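Local structure of encapsidation protein (Bacillus phage phi29, 5HD9) at residues L2-P6 with Q7-S11; Q68-D72 with H73-V77; F82-G86 with K87-W91; W91-L95 with S96-S100; L135-M138 with D139-R143. The protein probably hydrolyses ATP to drive the packaging of phage DNA into the capsid, and is represented here by its N-terminal ASCE-type ATPase domain. All coordinates share one frame; numbering follows the deposited sequence.

All five contacts are local. Contact 4 is the most buried: apolar side chains pack where strand 87-94 runs into a short helix. Contact 2 lies at the surface, a tight turn leading to an outermost strand, 75-78, while contacts 1, 3 and 5 are partly buried. Contacts 2 and 3 meet where strands 75-78 and 81-84 pair and His73 ND1 bonds Asp85 OD2; contacts 3 and 4 share Trp91 and strand 87-94. Contacts 4 and 5 join through Trp98 and Asn136. Contact 1, about 27 Å between centres from contact 4 and across the chain's centre from it, relies on capping and two waters, whereas contact 5 relies on helix bonds plus a threonine hydroxyl.

Contact 1: L2-P6 with Q7-S11; sequences LFYNP and QKMLS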
# COMPACT_ATOMS: atom_id res chain seq x y z
N LEU A 2 1.13 6.98 -15.94
CA LEU A 2 0.65 7.43 -17.24
C LEU A 2 -0.87 7.46 -17.34
O LEU A 2 -1.44 8.37 -17.94
CB LEU A 2 1.21 6.53 -18.35
CG LEU A 2 2.68 6.77 -18.70
CD1 LEU A 2 3.21 5.61 -19.52
CD2 LEU A 2 2.84 8.08 -19.45
N PHE A 3 -1.53 6.47 -16.75
CA PHE A 3 -2.97 6.31 -16.92
C PHE A 3 -3.75 6.37 -15.61
O PHE A 3 -4.94 6.68 -15.61
CB PHE A 3 -3.26 5.00 -17.66
CG PHE A 3 -2.64 4.94 -19.03
CD1 PHE A 3 -3.04 5.80 -20.03
CD2 PHE A 3 -1.63 4.02 -19.31
CE1 PHE A 3 -2.46 5.75 -21.29
CE2 PHE A 3 -1.05 3.97 -20.56
CZ PHE A 3 -1.47 4.83 -21.55
N TYR A 4 -3.08 6.07 -14.49
CA TYR A 4 -3.71 6.19 -13.17
C TYR A 4 -3.15 7.37 -12.39
O TYR A 4 -1.94 7.45 -12.14
CB TYR A 4 -3.53 4.91 -12.35
CG TYR A 4 -4.06 5.05 -10.93
CD1 TYR A 4 -5.43 5.05 -10.68
CD2 TYR A 4 -3.20 5.20 -9.86
CE1 TYR A 4 -5.92 5.19 -9.40
CE2 TYR A 4 -3.68 5.33 -8.57
CZ TYR A 4 -5.04 5.33 -8.34
OH TYR A 4 -5.52 5.47 -7.06
N ASN A 5 -4.03 8.29 -12.02
CA ASN A 5 -3.67 9.47 -11.24
C ASN A 5 -4.20 9.34 -9.81
O ASN A 5 -5.41 9.43 -9.60
CB ASN A 5 -4.23 10.73 -11.89
CG ASN A 5 -3.75 12.01 -11.22
OD1 ASN A 5 -3.08 11.97 -10.19
ND2 ASN A 5 -4.11 13.15 -11.80
N PRO A 6 -3.31 9.12 -8.83
CA PRO A 6 -3.80 8.90 -7.47
C PRO A 6 -4.21 10.19 -6.74
O PRO A 6 -4.61 10.11 -5.58
CB PRO A 6 -2.60 8.26 -6.77
CG PRO A 6 -1.42 8.86 -7.45
CD PRO A 6 -1.83 9.05 -8.89
N GLN A 7 -4.11 11.33 -7.41
CA GLN A 7 -4.36 12.62 -6.76
C GLN A 7 -5.74 12.68 -6.11
O GLN A 7 -5.87 13.08 -4.96
CB GLN A 7 -4.22 13.77 -7.76
CG GLN A 7 -4.49 15.15 -7.15
CD GLN A 7 -4.45 16.27 -8.17
OE1 GLN A 7 -3.57 17.13 -8.13
NE2 GLN A 7 -5.41 16.26 -9.09
N LYS A 8 -6.78 12.29 -6.85
CA LYS A 8 -8.13 12.40 -6.31
C LYS A 8 -8.32 11.46 -5.12
O LYS A 8 -8.89 11.86 -4.10
CB LYS A 8 -9.19 12.10 -7.38
CG LYS A 8 -10.61 12.31 -6.87
CD LYS A 8 -11.58 12.64 -7.99
CE LYS A 8 -13.03 12.39 -7.57
NZ LYS A 8 -13.96 12.38 -8.73
N MSE A 9 -7.83 10.23 -5.25
CA MSE A 9 -7.90 9.26 -4.16
C MSE A 9 -7.22 9.80 -2.90
O MSE A 9 -7.78 9.73 -1.81
CB MSE A 9 -7.25 7.94 -4.58
CG MSE A 9 -7.31 6.84 -3.52
SE MSE A 9 -5.74 6.80 -2.34
CE MSE A 9 -4.39 6.26 -3.64
N LEU A 10 -6.02 10.35 -3.08
CA LEU A 10 -5.24 10.87 -1.96
C LEU A 10 -5.89 12.10 -1.32
O LEU A 10 -5.75 12.33 -0.12
CB LEU A 10 -3.82 11.22 -2.42
CG LEU A 10 -2.93 10.03 -2.78
CD1 LEU A 10 -1.75 10.49 -3.62
CD2 LEU A 10 -2.45 9.32 -1.52
N SER A 11 -6.59 12.89 -2.14
CA SER A 11 -7.20 14.12 -1.66
C SER A 11 -8.28 13.86 -0.61
O SER A 11 -8.58 14.74 0.20
CB SER A 11 -7.80 14.91 -2.83
OG SER A 11 -8.94 14.25 -3.37
O HOH W 1 -7.45 8.69 -7.92
O HOH W 2 -6.68 11.79 -9.69
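Asn5 O accepts from two waters, each over 2.7 Å; water 2 in turn accepts from Lys8 N and water 1 from Met9 N, so amides of the first helical turn are satisfied through solvent. The Asn5 side chain serves a third amide: its CG stands anti to the backbone N (chi1 -174°), which carries OD1 forward to accept from Gln7 N at 3.0 Å. The donor lies above the carbonyl plane of the amide, 51° out of it, and the bond is a capping bond at the start of helix 7-11. Asparagine suits this place because its short side chain places an acceptor within reach of the amide two residues on. Pro6, with no N-H to offer, fits the entry to a helix; its carbonyl O takes Leu10 N at 2.9 Å in a regular helical bond. On the apolar side, Pro6 CB meets Leu10 CD1 at 4.0 Å, the two side chains lying alongside and pointing the same way. Tyr4 crosses Met9, a selenomethionine, at about a right angle, its OH 3.7 Å from Met9 CE. That hydroxyl is hydrogen-bonded to Glu186, and the Tyr4 side chain touches Lys27 of a probable Walker A loop.

Contact 2: Q68-D72 with H73-V77; sequences QEFPD and HELVV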
# COMPACT_ATOMS: atom_id res chain seq x y z
N GLN A 68 13.88 5.10 -13.23
CA GLN A 68 14.05 6.13 -14.25
C GLN A 68 13.41 7.45 -13.81
O GLN A 68 13.69 8.50 -14.39
CB GLN A 68 13.45 5.67 -15.58
CG GLN A 68 13.71 4.21 -15.94
CD GLN A 68 15.18 3.83 -15.86
OE1 GLN A 68 16.06 4.66 -16.08
NE2 GLN A 68 15.45 2.57 -15.55
N GLU A 69 12.56 7.41 -12.79
CA GLU A 69 11.91 8.61 -12.27
C GLU A 69 12.80 9.40 -11.32
O GLU A 69 12.58 10.60 -11.10
CB GLU A 69 10.62 8.24 -11.53
CG GLU A 69 9.50 7.77 -12.45
CD GLU A 69 8.32 8.75 -12.55
OE1 GLU A 69 8.30 9.77 -11.81
OE2 GLU A 69 7.41 8.51 -13.36
N PHE A 70 13.79 8.73 -10.74
CA PHE A 70 14.67 9.33 -9.75
C PHE A 70 16.13 9.05 -10.08
O PHE A 70 16.84 8.43 -9.29
CB PHE A 70 14.34 8.79 -8.35
CG PHE A 70 12.89 8.93 -7.97
CD1 PHE A 70 12.41 10.10 -7.41
CD2 PHE A 70 12.01 7.88 -8.17
CE1 PHE A 70 11.08 10.23 -7.06
CE2 PHE A 70 10.67 8.00 -7.82
CZ PHE A 70 10.21 9.17 -7.26
N PRO A 71 16.58 9.51 -11.26
CA PRO A 71 17.94 9.18 -11.71
C PRO A 71 19.04 9.74 -10.81
O PRO A 71 20.10 9.13 -10.70
CB PRO A 71 18.00 9.81 -13.11
CG PRO A 71 17.01 10.92 -13.06
CD PRO A 71 15.90 10.42 -12.19
N ASP A 72 18.78 10.89 -10.18
CA ASP A 72 19.78 11.56 -9.35
C ASP A 72 19.62 11.22 -7.87
O ASP A 72 20.12 11.94 -7.01
CB ASP A 72 19.70 13.07 -9.55
CG ASP A 72 19.95 13.48 -11.00
OD1 ASP A 72 20.95 12.99 -11.58
OD2 ASP A 72 19.16 14.27 -11.55
N HIS A 73 18.92 10.13 -7.60
CA HIS A 73 18.80 9.60 -6.25
C HIS A 73 19.23 8.14 -6.26
O HIS A 73 18.93 7.41 -7.20
CB HIS A 73 17.37 9.75 -5.72
CG HIS A 73 16.96 11.16 -5.47
ND1 HIS A 73 17.26 11.83 -4.29
CD2 HIS A 73 16.28 12.05 -6.24
CE1 HIS A 73 16.77 13.05 -4.35
NE2 HIS A 73 16.18 13.21 -5.52
N GLU A 74 19.96 7.72 -5.23
CA GLU A 74 20.41 6.35 -5.13
C GLU A 74 19.38 5.52 -4.38
O GLU A 74 19.18 5.69 -3.17
CB GLU A 74 21.78 6.27 -4.45
CG GLU A 74 22.67 5.12 -4.92
CD GLU A 74 22.88 5.12 -6.43
OE1 GLU A 74 22.88 6.21 -7.04
OE2 GLU A 74 23.05 4.02 -7.01
N LEU A 75 18.70 4.64 -5.11
CA LEU A 75 17.65 3.80 -4.56
C LEU A 75 18.18 2.39 -4.33
O LEU A 75 18.56 1.70 -5.27
CB LEU A 75 16.44 3.77 -5.49
CG LEU A 75 15.97 5.14 -5.98
CD1 LEU A 75 14.86 4.99 -7.01
CD2 LEU A 75 15.51 6.01 -4.81
N VAL A 76 18.21 1.97 -3.06
CA VAL A 76 18.87 0.73 -2.68
C VAL A 76 17.97 -0.15 -1.82
O VAL A 76 17.26 0.32 -0.93
CB VAL A 76 20.18 1.02 -1.89
CG1 VAL A 76 20.77 -0.27 -1.32
CG2 VAL A 76 21.19 1.71 -2.79
N VAL A 77 18.01 -1.45 -2.11
CA VAL A 77 17.36 -2.45 -1.26
C VAL A 77 18.44 -3.32 -0.63
O VAL A 77 19.31 -3.84 -1.32
CB VAL A 77 16.38 -3.33 -2.05
CG1 VAL A 77 15.66 -4.29 -1.11
CG2 VAL A 77 15.37 -2.48 -2.80
O HOH W 3 20.64 6.42 -9.63
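Phe70 and His73, the first and last residues of a tight four-residue turn, are joined by the one direct hydrogen bond between residues 68-72 and 73-77: His73 N donates to Phe70 O over 3.2 Å, with an angle of 156° at the hydrogen. The donor stands above the carbonyl plane, 60° out of it. Proline suits the second position of the turn, held by Pro71, since its ring fixes phi near the value needed there. Water 3 adds a solvent link, lying 3.0 Å from Pro71 O and 3.1 Å from His73 O, two carbonyls that could not bond each other.

The apolar contacts gather at Phe70, whose CB makes the closest approach. It lies 4.1 Å from Leu75 CD1 and equally far from His73 CB. A chi1 of -53° swings the ring beside the residue's own backbone N and toward helix 26-42. A large aromatic therefore suits this place, bridging the turn and helix 26-42 by packing on Ile36 and Ile40.

The imidazole of His73 has Asp72 O over one face and presents CD2 at the edge of the Phe70 ring. Its ND1 is hydrogen-bonded to Asp85, which also accepts from Glu74 N; histidine thus suits its place by tying the turn to the hairpin that follows.

The Phe70-His73 bond closes a type I beta turn that leads the chain into the edge strand 75-78 of the mixed sheet.

Contact 3: F82-G86 with K87-W91; sequences FYIDG and KLAGW
Phe82 O accepts two amides, Ala89 N at 2.8 Å and Gly90 N at 3.2 Å, both coming from the same face of its carbonyl plane. Two residues opposite one make a classic beta bulge. Phe82 N returns a bond to Gly90 O at 2.8 Å. Glycine suits the spot because a beta carbon there would crowd Phe82 CD2.

Among the side chains, Leu88 CD1 sits over one face of the Tyr83 ring, offset toward its rim and 4.0 Å from Tyr83 CE2. From within the bulge, Ala89 CB meets Ile84 CG1 at 3.7 Å, a small methyl against a branched chain.

The type I' turn sets Ile84 opposite Lys87, through Ile84 N to Lys87 O at 2.9 Å and Lys87 N to Ile84 O at 3.1 Å; the bulge then shifts the register by one, pairing Phe82 with Gly90. Both central turn residues, Asp85 and Gly86, have positive phi, but at the angles of Gly86 a beta carbon would jam against the preceding carbonyl O, which calls for glycine.

Phe82 stacks on Tyr62. The hairpin lies between strands 75-78 and 45-50, and its Ile84 and Ala89 pack on Phe39 of helix 26-42.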
# COMPACT_ATOMS: atom_id res chain seq x y z
N PHE A 82 14.52 -0.46 2.58
CA PHE A 82 14.68 0.45 1.46
C PHE A 82 15.50 1.67 1.87
O PHE A 82 15.25 2.27 2.92
CB PHE A 82 13.31 0.90 0.95
CG PHE A 82 12.43 -0.23 0.49
CD1 PHE A 82 12.87 -1.14 -0.46
CD2 PHE A 82 11.16 -0.40 1.03
CE1 PHE A 82 12.06 -2.18 -0.88
CE2 PHE A 82 10.35 -1.44 0.61
CZ PHE A 82 10.80 -2.33 -0.34
N TYR A 83 16.48 2.02 1.04
CA TYR A 83 17.35 3.16 1.30
C TYR A 83 17.31 4.14 0.15
O TYR A 83 17.33 3.75 -1.02
CB TYR A 83 18.78 2.70 1.56
CG TYR A 83 18.89 1.70 2.68
CD1 TYR A 83 18.55 0.37 2.48
CD2 TYR A 83 19.31 2.09 3.94
CE1 TYR A 83 18.63 -0.55 3.51
CE2 TYR A 83 19.40 1.18 4.98
CZ TYR A 83 19.06 -0.14 4.75
OH TYR A 83 19.15 -1.05 5.78
N ILE A 84 17.26 5.43 0.48
CA ILE A 84 17.31 6.49 -0.51
C ILE A 84 18.43 7.45 -0.16
O ILE A 84 18.42 8.07 0.91
CB ILE A 84 15.97 7.24 -0.61
CG1 ILE A 84 14.86 6.27 -1.01
CG2 ILE A 84 16.07 8.40 -1.60
CD1 ILE A 84 13.49 6.88 -1.18
N ASP A 85 19.40 7.57 -1.06
CA ASP A 85 20.60 8.38 -0.83
C ASP A 85 21.29 8.00 0.47
O ASP A 85 21.82 8.86 1.18
CB ASP A 85 20.24 9.87 -0.83
CG ASP A 85 19.68 10.34 -2.16
OD1 ASP A 85 20.13 9.82 -3.21
OD2 ASP A 85 18.80 11.22 -2.16
N GLY A 86 21.28 6.71 0.79
CA GLY A 86 22.01 6.20 1.94
C GLY A 86 21.25 6.28 3.25
O GLY A 86 21.78 5.87 4.29
N LYS A 87 20.02 6.78 3.21
CA LYS A 87 19.20 6.90 4.41
C LYS A 87 18.07 5.88 4.40
O LYS A 87 17.48 5.62 3.36
CB LYS A 87 18.61 8.31 4.52
CG LYS A 87 19.65 9.41 4.41
CD LYS A 87 19.07 10.77 4.77
CE LYS A 87 19.30 11.80 3.68
NZ LYS A 87 19.71 13.12 4.24
N LEU A 88 17.78 5.31 5.56
CA LEU A 88 16.66 4.38 5.69
C LEU A 88 15.36 5.11 5.39
O LEU A 88 15.00 6.05 6.08
CB LEU A 88 16.62 3.77 7.09
CG LEU A 88 15.53 2.72 7.35
CD1 LEU A 88 15.61 1.59 6.34
CD2 LEU A 88 15.65 2.18 8.77
N ALA A 89 14.66 4.66 4.35
CA ALA A 89 13.46 5.34 3.87
C ALA A 89 12.21 4.46 4.01
O ALA A 89 11.10 4.98 4.14
CB ALA A 89 13.64 5.76 2.42
N GLY A 90 12.39 3.15 3.99
CA GLY A 90 11.25 2.26 4.10
C GLY A 90 11.57 0.82 4.43
O GLY A 90 12.73 0.43 4.51
N TRP A 91 10.51 0.04 4.63
CA TRP A 91 10.60 -1.37 4.99
C TRP A 91 9.64 -2.20 4.16
O TRP A 91 8.53 -1.76 3.84
CB TRP A 91 10.27 -1.58 6.47
CG TRP A 91 11.15 -0.85 7.43
CD1 TRP A 91 12.22 -1.36 8.12
CD2 TRP A 91 11.04 0.51 7.83
NE1 TRP A 91 12.78 -0.40 8.92
CE2 TRP A 91 12.07 0.77 8.76
CE3 TRP A 91 10.16 1.55 7.49
CZ2 TRP A 91 12.25 2.01 9.35
CZ3 TRP A 91 10.35 2.79 8.08
CH2 TRP A 91 11.38 3.01 9.00

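Contact 4: W91-L95 with S96-S100; sequences WAIPL and SVWQS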
# COMPACT_ATOMS: atom_id res chain seq x y z
N TRP A 91 10.51 0.04 4.63
CA TRP A 91 10.60 -1.37 4.99
C TRP A 91 9.64 -2.20 4.16
O TRP A 91 8.53 -1.76 3.84
CB TRP A 91 10.27 -1.58 6.47
CG TRP A 91 11.15 -0.85 7.43
CD1 TRP A 91 12.22 -1.36 8.12
CD2 TRP A 91 11.04 0.51 7.83
NE1 TRP A 91 12.78 -0.40 8.92
CE2 TRP A 91 12.07 0.77 8.76
CE3 TRP A 91 10.16 1.55 7.49
CZ2 TRP A 91 12.25 2.01 9.35
CZ3 TRP A 91 10.35 2.79 8.08
CH2 TRP A 91 11.38 3.01 9.00
N ALA A 92 10.06 -3.42 3.81
CA ALA A 92 9.16 -4.42 3.26
C ALA A 92 8.82 -5.41 4.37
O ALA A 92 9.72 -6.00 4.97
CB ALA A 92 9.80 -5.13 2.08
N ILE A 93 7.53 -5.58 4.65
CA ILE A 93 7.09 -6.42 5.76
C ILE A 93 6.10 -7.49 5.31
O ILE A 93 5.07 -7.17 4.73
CB ILE A 93 6.44 -5.55 6.87
CG1 ILE A 93 7.52 -4.68 7.53
CG2 ILE A 93 5.75 -6.44 7.92
CD1 ILE A 93 7.05 -3.84 8.69
N PRO A 94 6.41 -8.77 5.59
CA PRO A 94 5.38 -9.79 5.40
C PRO A 94 4.41 -9.74 6.57
O PRO A 94 4.84 -9.90 7.71
CB PRO A 94 6.17 -11.11 5.38
CG PRO A 94 7.64 -10.72 5.51
CD PRO A 94 7.66 -9.36 6.10
N LEU A 95 3.13 -9.52 6.30
CA LEU A 95 2.14 -9.38 7.36
C LEU A 95 2.09 -10.63 8.24
O LEU A 95 1.76 -10.55 9.42
CB LEU A 95 0.76 -9.09 6.77
CG LEU A 95 -0.35 -8.67 7.74
CD1 LEU A 95 0.06 -7.47 8.58
CD2 LEU A 95 -1.62 -8.36 6.97
N SER A 96 2.46 -11.77 7.67
CA SER A 96 2.45 -13.04 8.39
C SER A 96 3.41 -13.05 9.59
O SER A 96 3.19 -13.78 10.55
CB SER A 96 2.81 -14.19 7.45
OG SER A 96 4.09 -14.00 6.87
N VAL A 97 4.47 -12.24 9.52
CA VAL A 97 5.48 -12.20 10.59
C VAL A 97 5.63 -10.81 11.20
O VAL A 97 6.71 -10.44 11.66
CB VAL A 97 6.86 -12.66 10.07
CG1 VAL A 97 6.80 -14.12 9.62
CG2 VAL A 97 7.36 -11.73 8.96
N TRP A 98 4.54 -10.04 11.20
CA TRP A 98 4.58 -8.68 11.73
C TRP A 98 4.97 -8.65 13.21
O TRP A 98 5.65 -7.73 13.65
CB TRP A 98 3.22 -7.99 11.54
CG TRP A 98 3.07 -6.75 12.39
CD1 TRP A 98 2.09 -6.51 13.31
CD2 TRP A 98 3.93 -5.61 12.41
NE1 TRP A 98 2.29 -5.28 13.89
CE2 TRP A 98 3.41 -4.71 13.36
CE3 TRP A 98 5.09 -5.26 11.72
CZ2 TRP A 98 4.01 -3.49 13.63
CZ3 TRP A 98 5.69 -4.05 11.99
CH2 TRP A 98 5.15 -3.17 12.94
N GLN A 99 4.55 -9.66 13.96
CA GLN A 99 4.84 -9.72 15.39
C GLN A 99 6.35 -9.66 15.65
O GLN A 99 6.80 -9.02 16.60
CB GLN A 99 4.24 -10.98 16.03
CG GLN A 99 4.98 -12.29 15.75
CD GLN A 99 4.94 -12.69 14.28
OE1 GLN A 99 3.98 -12.39 13.57
NE2 GLN A 99 5.99 -13.38 13.83
N SER A 100 7.12 -10.31 14.78
CA SER A 100 8.58 -10.35 14.93
C SER A 100 9.23 -9.05 14.47
O SER A 100 10.34 -8.72 14.90
CB SER A 100 9.16 -11.52 14.14
OG SER A 100 8.94 -12.75 14.82
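Ile93 and Trp98 form the apolar centre. The methyl CD1 of Ile93 rests 3.6 Å from Trp98 CZ3, and its other branch, CG2, comes within 4.0 Å of Trp98 CE3, so both arms of the isoleucine reach the six-membered ring of the indole. A beta-branched residue suits a strand and here brings two methyl groups to CE3 and CZ3 of the indole. The first torsion of Trp98, 164°, points the side chain away from its own amide and turns the ring back across the strand end.

Beside this pair, Pro94 CG meets Val97 CG2 at 3.6 Å, and the same valine methyl touches CB and CD of the proline. Val97 chi1, at -63°, directs CG2 to the Pro94 ring. Leu95 CD1 lies 4.4 Å from Trp98 CB; the leucine also packs on Val49 of strand 45-50 and Ala133 of helix 130-141.

These residues carry the chain from strand 87-94, through a short 3-10-like bend, into the weakly bonded helix at 98-101.

The polar bonds lie around the bend. Val97 N donates to Pro94 O at 3.0 Å, with the donor 48° out of the carbonyl plane, and Trp98 N makes a weak bond to Leu95 O at 3.3 Å. Farther out, the indole NE1 of Trp98 is hydrogen-bonded to Asn136 of helix 130-141, and Gln99 NE2 donates to Ser100 OG at 3.2 Å.

Contact 5: L135-M138 with D139-R143; sequences LNLM and DTVFR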
# COMPACT_ATOMS: atom_id res chain seq x y z
N LEU A 135 -4.20 -3.68 11.39
CA LEU A 135 -4.59 -2.62 12.29
C LEU A 135 -3.50 -2.37 13.34
O LEU A 135 -3.14 -1.23 13.60
CB LEU A 135 -5.92 -2.96 12.95
CG LEU A 135 -7.19 -2.67 12.13
CD1 LEU A 135 -8.43 -3.13 12.88
CD2 LEU A 135 -7.31 -1.19 11.78
N ASN A 136 -2.97 -3.44 13.92
CA ASN A 136 -1.89 -3.31 14.89
C ASN A 136 -0.65 -2.66 14.26
O ASN A 136 -0.01 -1.80 14.87
CB ASN A 136 -1.52 -4.67 15.48
CG ASN A 136 -0.40 -4.58 16.50
OD1 ASN A 136 0.77 -4.83 16.19
ND2 ASN A 136 -0.74 -4.21 17.73
N LEU A 137 -0.33 -3.08 13.04
CA LEU A 137 0.79 -2.51 12.30
C LEU A 137 0.60 -1.01 12.12
O LEU A 137 1.52 -0.22 12.35
CB LEU A 137 0.94 -3.20 10.95
CG LEU A 137 2.19 -2.91 10.11
CD1 LEU A 137 2.42 -4.05 9.13
CD2 LEU A 137 2.09 -1.60 9.35
N MSE A 138 -0.61 -0.61 11.74
CA MSE A 138 -0.93 0.80 11.50
C MSE A 138 -0.79 1.64 12.77
O MSE A 138 -0.15 2.69 12.76
CB MSE A 138 -2.34 0.93 10.94
CG MSE A 138 -2.47 0.38 9.53
SE MSE A 138 -4.31 0.33 8.89
CE MSE A 138 -4.68 2.24 8.96
N ASP A 139 -1.39 1.19 13.87
CA ASP A 139 -1.30 1.93 15.12
C ASP A 139 0.14 1.99 15.62
O ASP A 139 0.55 2.97 16.25
CB ASP A 139 -2.18 1.31 16.20
CG ASP A 139 -3.41 2.15 16.52
OD1 ASP A 139 -3.40 3.38 16.31
OD2 ASP A 139 -4.40 1.57 17.02
N THR A 140 0.92 0.95 15.34
CA THR A 140 2.30 0.91 15.79
C THR A 140 3.15 1.99 15.12
O THR A 140 3.93 2.67 15.79
CB THR A 140 2.94 -0.48 15.52
OG1 THR A 140 2.27 -1.48 16.29
CG2 THR A 140 4.42 -0.48 15.91
N VAL A 141 2.98 2.17 13.81
CA VAL A 141 3.87 3.05 13.05
C VAL A 141 3.28 4.44 12.78
O VAL A 141 4.04 5.38 12.52
CB VAL A 141 4.27 2.40 11.70
CG1 VAL A 141 4.94 1.06 11.94
CG2 VAL A 141 3.07 2.25 10.76
N PHE A 142 1.96 4.57 12.84
CA PHE A 142 1.33 5.88 12.69
C PHE A 142 1.15 6.56 14.04
O PHE A 142 0.44 6.06 14.91
CB PHE A 142 -0.03 5.77 11.98
CG PHE A 142 0.06 5.41 10.52
CD1 PHE A 142 1.24 5.57 9.81
CD2 PHE A 142 -1.05 4.92 9.85
CE1 PHE A 142 1.31 5.24 8.47
CE2 PHE A 142 -0.98 4.59 8.51
CZ PHE A 142 0.20 4.75 7.82
N ARG A 143 1.79 7.71 14.19
CA ARG A 143 1.76 8.46 15.44
C ARG A 143 0.38 9.07 15.69
O ARG A 143 -0.09 9.11 16.83
CB ARG A 143 2.82 9.56 15.41
CG ARG A 143 3.06 10.22 16.74
CD ARG A 143 4.46 9.94 17.25
NE ARG A 143 4.81 10.80 18.37
CZ ARG A 143 6.05 11.13 18.71
NH1 ARG A 143 7.09 10.67 18.02
NH2 ARG A 143 6.26 11.92 19.75
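Helix 130-141, the connecting helix of a beta-alpha-beta unit between strands 109-115 and 149-153, ends here. Asn136 O is gripped twice, by Thr140 OG1 at 2.7 Å and by Thr140 N at 2.9 Å. The hydroxyl stands anti to the carbonyl carbon of its own residue (chi1 -64°), which folds it back to the previous turn. Threonine suits a partly polar helix surface, since its hydroxyl is satisfied by the helix itself.

Asp139 N bonds Leu135 O at 3.0 Å, but the bonding becomes split at Val141 as the helix ends: its N makes a bent bond to Leu137 O at 3.2 Å and a weak one to Met138 O at 3.3 Å. Phe142 N, in the first residue to leave helical geometry, bonds Met138 O at 2.8 Å. On the buried side, Leu137 CD2 touches Val141 CG2 at 4.2 Å. Met138, a selenomethionine, places its CB 4.3 Å from Phe142 CD2. Leu137, Met138, Val141 and Phe142 all touch Ile112 of strand 109-115.

Asn136 OD1, besides its tryptophan partner, also accepts from Lys102 NZ. Because Asn136 O takes its two bonds from opposite faces of the carbonyl plane, the exposed Thr140 hydroxyl is tied to the helix backbone and its rotation about chi1 is held.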